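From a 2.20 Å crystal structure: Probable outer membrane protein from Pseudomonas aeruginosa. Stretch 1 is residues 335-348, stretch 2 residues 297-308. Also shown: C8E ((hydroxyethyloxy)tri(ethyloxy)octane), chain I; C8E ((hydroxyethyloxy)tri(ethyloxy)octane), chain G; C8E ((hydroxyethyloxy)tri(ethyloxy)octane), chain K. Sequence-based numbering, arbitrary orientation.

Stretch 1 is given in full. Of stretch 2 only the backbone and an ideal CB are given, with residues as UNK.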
# COMPACT_ATOMS: atom_id res chain seq x y z
N ASN A 335 -13.25 -1.61 -6.63
CA ASN A 335 -13.47 -1.93 -5.22
C ASN A 335 -13.04 -3.37 -5.06
O ASN A 335 -13.05 -4.14 -6.02
CB ASN A 335 -14.94 -1.77 -4.85
CG ASN A 335 -15.37 -0.32 -4.82
OD1 ASN A 335 -14.55 0.57 -4.62
ND2 ASN A 335 -16.66 -0.08 -5.02
N THR A 336 -12.68 -3.76 -3.84
CA THR A 336 -12.18 -5.10 -3.63
C THR A 336 -12.71 -5.84 -2.39
O THR A 336 -13.27 -5.23 -1.48
CB THR A 336 -10.65 -5.06 -3.56
OG1 THR A 336 -10.13 -6.38 -3.68
CG2 THR A 336 -10.21 -4.46 -2.24
N TRP A 337 -12.51 -7.15 -2.38
CA TRP A 337 -12.92 -8.00 -1.26
C TRP A 337 -11.72 -8.80 -0.80
O TRP A 337 -10.84 -9.14 -1.59
CB TRP A 337 -14.02 -8.99 -1.68
CG TRP A 337 -15.40 -8.43 -1.77
CD1 TRP A 337 -16.05 -8.02 -2.90
CD2 TRP A 337 -16.30 -8.19 -0.68
NE1 TRP A 337 -17.30 -7.54 -2.59
CE2 TRP A 337 -17.48 -7.64 -1.23
CE3 TRP A 337 -16.23 -8.40 0.70
CZ2 TRP A 337 -18.58 -7.28 -0.44
CZ3 TRP A 337 -17.32 -8.04 1.49
CH2 TRP A 337 -18.48 -7.49 0.91
N THR A 338 -11.68 -9.10 0.49
CA THR A 338 -10.61 -9.90 1.06
C THR A 338 -11.27 -10.79 2.11
O THR A 338 -11.83 -10.32 3.09
CB THR A 338 -9.48 -9.00 1.66
OG1 THR A 338 -8.59 -9.79 2.46
CG2 THR A 338 -10.06 -7.90 2.49
N LEU A 339 -11.23 -12.10 1.86
CA LEU A 339 -11.84 -13.07 2.75
C LEU A 339 -10.77 -13.89 3.44
O LEU A 339 -9.81 -14.33 2.81
CB LEU A 339 -12.78 -13.98 1.97
CG LEU A 339 -13.68 -13.29 0.94
CD1 LEU A 339 -14.42 -14.33 0.12
CD2 LEU A 339 -14.65 -12.36 1.63
N ALA A 340 -10.94 -14.11 4.74
CA ALA A 340 -9.98 -14.88 5.51
C ALA A 340 -10.68 -15.80 6.49
O ALA A 340 -11.78 -15.52 6.96
CB ALA A 340 -9.04 -13.94 6.26
N VAL A 341 -10.03 -16.92 6.79
CA VAL A 341 -10.57 -17.87 7.74
C VAL A 341 -9.38 -18.51 8.42
O VAL A 341 -8.39 -18.86 7.77
CB VAL A 341 -11.42 -18.94 7.05
CG1 VAL A 341 -10.61 -19.67 5.99
CG2 VAL A 341 -11.95 -19.93 8.09
N GLY A 342 -9.46 -18.63 9.74
CA GLY A 342 -8.37 -19.22 10.49
C GLY A 342 -8.73 -19.24 11.96
O GLY A 342 -9.84 -18.84 12.33
N GLY A 343 -7.81 -19.68 12.81
CA GLY A 343 -8.11 -19.72 14.22
C GLY A 343 -6.95 -20.06 15.13
O GLY A 343 -5.83 -20.30 14.66
N ASP A 344 -7.23 -20.07 16.42
CA ASP A 344 -6.24 -20.35 17.46
C ASP A 344 -6.56 -21.64 18.21
O ASP A 344 -7.72 -21.96 18.47
CB ASP A 344 -6.20 -19.20 18.46
CG ASP A 344 -5.50 -17.97 17.92
OD1 ASP A 344 -5.50 -17.77 16.69
OD2 ASP A 344 -4.95 -17.20 18.73
N TYR A 345 -5.51 -22.38 18.55
CA TYR A 345 -5.68 -23.62 19.30
C TYR A 345 -4.70 -23.65 20.46
O TYR A 345 -3.48 -23.64 20.26
CB TYR A 345 -5.43 -24.84 18.42
CG TYR A 345 -5.75 -26.13 19.13
CD1 TYR A 345 -7.07 -26.55 19.27
CD2 TYR A 345 -4.74 -26.90 19.70
CE1 TYR A 345 -7.38 -27.71 19.98
CE2 TYR A 345 -5.04 -28.05 20.42
CZ TYR A 345 -6.36 -28.45 20.55
OH TYR A 345 -6.67 -29.59 21.26
N LYS A 346 -5.22 -23.68 21.68
CA LYS A 346 -4.37 -23.73 22.87
C LYS A 346 -3.91 -25.17 23.08
O LYS A 346 -4.71 -26.05 23.38
CB LYS A 346 -5.15 -23.24 24.09
CG LYS A 346 -5.65 -21.81 23.94
CD LYS A 346 -6.69 -21.46 25.00
CE LYS A 346 -7.27 -20.08 24.75
NZ LYS A 346 -8.38 -19.76 25.70
N VAL A 347 -2.62 -25.39 22.91
CA VAL A 347 -2.04 -26.72 23.07
C VAL A 347 -1.89 -27.03 24.56
O VAL A 347 -2.20 -28.13 25.01
CB VAL A 347 -0.66 -26.80 22.40
CG1 VAL A 347 -0.13 -28.22 22.47
CG2 VAL A 347 -0.77 -26.34 20.96
N THR A 348 -1.40 -26.05 25.30
CA THR A 348 -1.20 -26.17 26.74
C THR A 348 -1.60 -24.83 27.34
O THR A 348 -2.21 -24.00 26.66
CB THR A 348 0.27 -26.44 27.09
OG1 THR A 348 1.05 -25.27 26.84
CG2 THR A 348 0.82 -27.59 26.25
N UNK A 297 -14.64 -24.71 21.70
CA UNK A 297 -14.39 -25.27 23.02
C UNK A 297 -13.34 -24.42 23.73
O UNK A 297 -12.96 -23.36 23.24
CB UNK A 297 -13.94 -26.73 22.92
N UNK A 298 -12.89 -24.89 24.89
CA UNK A 298 -11.91 -24.14 25.67
C UNK A 298 -10.52 -24.10 25.05
O UNK A 298 -9.60 -23.52 25.62
CB UNK A 298 -11.81 -24.74 27.07
N UNK A 299 -10.37 -24.70 23.87
CA UNK A 299 -9.07 -24.71 23.22
C UNK A 299 -9.08 -24.34 21.74
O UNK A 299 -8.03 -24.02 21.17
CB UNK A 299 -8.45 -26.10 23.38
N UNK A 300 -10.25 -24.36 21.11
CA UNK A 300 -10.32 -24.05 19.70
C UNK A 300 -11.29 -22.92 19.36
O UNK A 300 -12.49 -23.00 19.65
CB UNK A 300 -10.72 -25.31 18.93
N UNK A 301 -10.75 -21.88 18.73
CA UNK A 301 -11.54 -20.72 18.31
C UNK A 301 -11.22 -20.45 16.84
O UNK A 301 -10.06 -20.38 16.45
CB UNK A 301 -11.24 -19.49 19.18
N UNK A 302 -12.27 -20.29 16.03
CA UNK A 302 -12.09 -20.01 14.62
C UNK A 302 -12.68 -18.65 14.28
O UNK A 302 -13.63 -18.20 14.91
CB UNK A 302 -12.73 -21.11 13.76
N UNK A 303 -12.10 -18.00 13.28
CA UNK A 303 -12.57 -16.70 12.86
C UNK A 303 -12.68 -16.60 11.36
O UNK A 303 -11.94 -17.25 10.62
CB UNK A 303 -11.64 -15.60 13.39
N UNK A 304 -13.64 -15.80 10.90
CA UNK A 304 -13.86 -15.57 9.48
C UNK A 304 -13.94 -14.06 9.33
O UNK A 304 -14.42 -13.37 10.22
CB UNK A 304 -15.12 -16.27 8.96
N UNK A 305 -13.46 -13.55 8.20
CA UNK A 305 -13.49 -12.12 7.99
C UNK A 305 -13.66 -11.73 6.52
O UNK A 305 -13.11 -12.38 5.64
CB UNK A 305 -12.21 -11.50 8.54
N UNK A 306 -14.43 -10.68 6.28
CA UNK A 306 -14.66 -10.19 4.92
C UNK A 306 -14.48 -8.68 4.92
O UNK A 306 -15.23 -7.97 5.59
CB UNK A 306 -16.05 -10.58 4.41
N UNK A 307 -13.50 -8.20 4.16
CA UNK A 307 -13.27 -6.76 4.10
C UNK A 307 -13.50 -6.22 2.70
O UNK A 307 -12.92 -6.71 1.72
CB UNK A 307 -11.85 -6.43 4.56
N UNK A 308 -14.36 -5.21 2.61
CA UNK A 308 -14.67 -4.56 1.34
C UNK A 308 -13.92 -3.24 1.33
O UNK A 308 -14.19 -2.36 2.14
CB UNK A 308 -16.17 -4.35 1.15
C2 C8E I . -21.11 -3.63 -2.33
C3 C8E I . -20.82 -2.76 -1.19
C4 C8E I . -21.14 -3.50 0.01
C5 C8E I . -20.13 -3.20 1.06
C6 C8E I . -20.60 -3.64 2.36
C7 C8E I . -19.50 -4.53 2.72
C8 C8E I . -19.50 -4.75 4.17
O9 C8E I . -18.71 -5.69 4.88
C1 C8E G . -7.61 -23.44 11.10
C2 C8E G . -7.40 -23.71 12.52
C3 C8E G . -6.11 -23.27 13.05
C4 C8E G . -5.31 -24.46 13.27
C5 C8E G . -4.61 -24.34 14.57
C6 C8E G . -4.13 -25.64 15.01
C1 C8E K . -15.40 -12.82 -5.05
C2 C8E K . -15.90 -12.66 -3.69
C3 C8E K . -17.28 -12.18 -3.60
C4 C8E K . -17.41 -11.49 -2.33
C5 C8E K . -18.64 -11.95 -1.64
C6 C8E K . -18.34 -12.25 -0.25
C7 C8E K . -19.42 -11.52 0.40
C8 C8E K . -19.24 -11.61 1.86

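Two antiparallel strands pair in near-perfect register, and the side chains of stretch 2 alternate between the face carrying Trp337, Leu339, Val341 and Tyr345 and the face carrying Thr338, Ala340 and Asp344. Detergent chains lie along the first face, so apolar groups suit it.

Positions 297 and 298 lie before the strand, their ideal CB atoms beyond reach of stretch 1, and the choice there is wide. At 297 the chain is about to enter the strand, and a short polar group could hold the turn. It is Asn297, whose OD1 accepts from the backbone N of 299 and of 300, both at 2.6 Å. Position 298 is Asp298; its backbone O lies 3.6 Å from Lys346 CD.

At 299 the backbone O accepts from Lys346 N (2.9 Å), and CB points sideways, 3.9 Å from Tyr345 CE1. A long side chain, polar or aliphatic, could run along the tyrosine. Arg299 does so: one face of its guanidinium lies over Tyr345 OH, with NH2 2.7 Å from that oxygen, at an angle too poor for a hydrogen bond.

The CB of 300 stands 3.9 Å from Tyr345 CD1, on the apolar face; Leu, Ile, Val or an aromatic would suit. Leu300 places CD2 3.7 Å from Tyr345 CD1, at the ring edge.

Position 301 turns to the other face beside Asp344, where a small or polar residue fits. Ser301 contributes mainly backbone: its N donates to Asp344 O (3.0 Å) and its O accepts from Asp344 N (2.8 Å).

Opposite 302 is Gly343, and the CA atoms approach to 4.0 Å. The bare glycine leaves room for a branched aliphatic. Leu302 takes it, CD2 3.9 Å from Gly343 CA; a CB on Gly343 would fall 2.5 Å from that CD2. Leu302 CD2 also meets the chain G detergent, 3.7 Å from its C2.

At 303 the partner is Gly342, another residue without a side chain, and phi/psi of -135/149 is ordinary strand, so many residues are possible. Gly303 leaves this pair bare, joined by its N to Gly342 O (2.6 Å) and Gly342 N to its O (3.0 Å).

Beside Val341, 304 could carry any modest apolar group; it is Ala304.

Position 305 faces Ala340, whose small methyl leaves space for a polar group. Ser305 OG accepts from a water at 2.7 Å that also donates to Thr338 O (2.8 Å).

The CB of 306 sits 3.6 Å from Leu339 CD2 and 4.1 Å from Trp337 CZ3, so a small apolar residue is favoured. Ala306 makes both contacts with its methyl.

At 307 the CB is only 3.1 Å from Thr338 CG2, a tight fit, though beta-branched residues remain plausible. Thr307 OG1 is hydrogen-bonded to the same water (3.3 Å).

Beyond 308, Trp337 offers a ring face and Asn335 a flank: a large aromatic or aliphatic would fill it. Trp308 sets CB 3.9 Å from the centroid of the Trp337 six-membered ring, a CH-pi contact, while its CZ2 reaches Asn335 ND2 at 3.4 Å.

Stretch 2, residues 297-308: NDRLSLGASATW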
# COMPACT_ATOMS: atom_id res chain seq x y z
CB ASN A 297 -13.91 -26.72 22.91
CG ASN A 297 -12.70 -26.86 22.02
OD1 ASN A 297 -11.68 -26.21 22.24
ND2 ASN A 297 -12.80 -27.72 21.02
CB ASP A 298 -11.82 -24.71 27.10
CG ASP A 298 -11.34 -26.14 27.13
OD1 ASP A 298 -11.92 -26.98 26.41
OD2 ASP A 298 -10.39 -26.43 27.88
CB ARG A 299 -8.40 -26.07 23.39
CG ARG A 299 -8.15 -26.43 24.84
CD ARG A 299 -6.99 -27.40 24.98
NE ARG A 299 -7.21 -28.65 24.27
CZ ARG A 299 -6.41 -29.70 24.37
NH1 ARG A 299 -5.34 -29.65 25.16
NH2 ARG A 299 -6.67 -30.82 23.69
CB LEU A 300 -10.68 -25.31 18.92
CG LEU A 300 -10.61 -25.30 17.38
CD1 LEU A 300 -11.80 -24.56 16.81
CD2 LEU A 300 -9.30 -24.68 16.92
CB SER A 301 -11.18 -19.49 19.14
OG SER A 301 -11.47 -19.70 20.50
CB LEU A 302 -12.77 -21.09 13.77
CG LEU A 302 -12.23 -22.52 13.89
CD1 LEU A 302 -12.96 -23.41 12.90
CD2 LEU A 302 -10.74 -22.54 13.62
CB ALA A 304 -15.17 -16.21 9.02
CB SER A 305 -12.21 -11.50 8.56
OG SER A 305 -12.12 -10.13 8.23
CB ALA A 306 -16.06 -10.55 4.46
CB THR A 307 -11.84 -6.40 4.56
OG1 THR A 307 -11.68 -6.74 5.94
CG2 THR A 307 -11.58 -4.91 4.39
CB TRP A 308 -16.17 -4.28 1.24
CG TRP A 308 -16.57 -3.49 0.03
CD1 TRP A 308 -16.71 -3.95 -1.25
CD2 TRP A 308 -16.90 -2.09 -0.01
NE1 TRP A 308 -17.11 -2.93 -2.08
CE2 TRP A 308 -17.24 -1.78 -1.35
CE3 TRP A 308 -16.95 -1.08 0.96
CZ2 TRP A 308 -17.62 -0.49 -1.74
CZ3 TRP A 308 -17.34 0.20 0.56
CH2 TRP A 308 -17.67 0.48 -0.78
O HOH W 1 -10.99 -9.94 5.75
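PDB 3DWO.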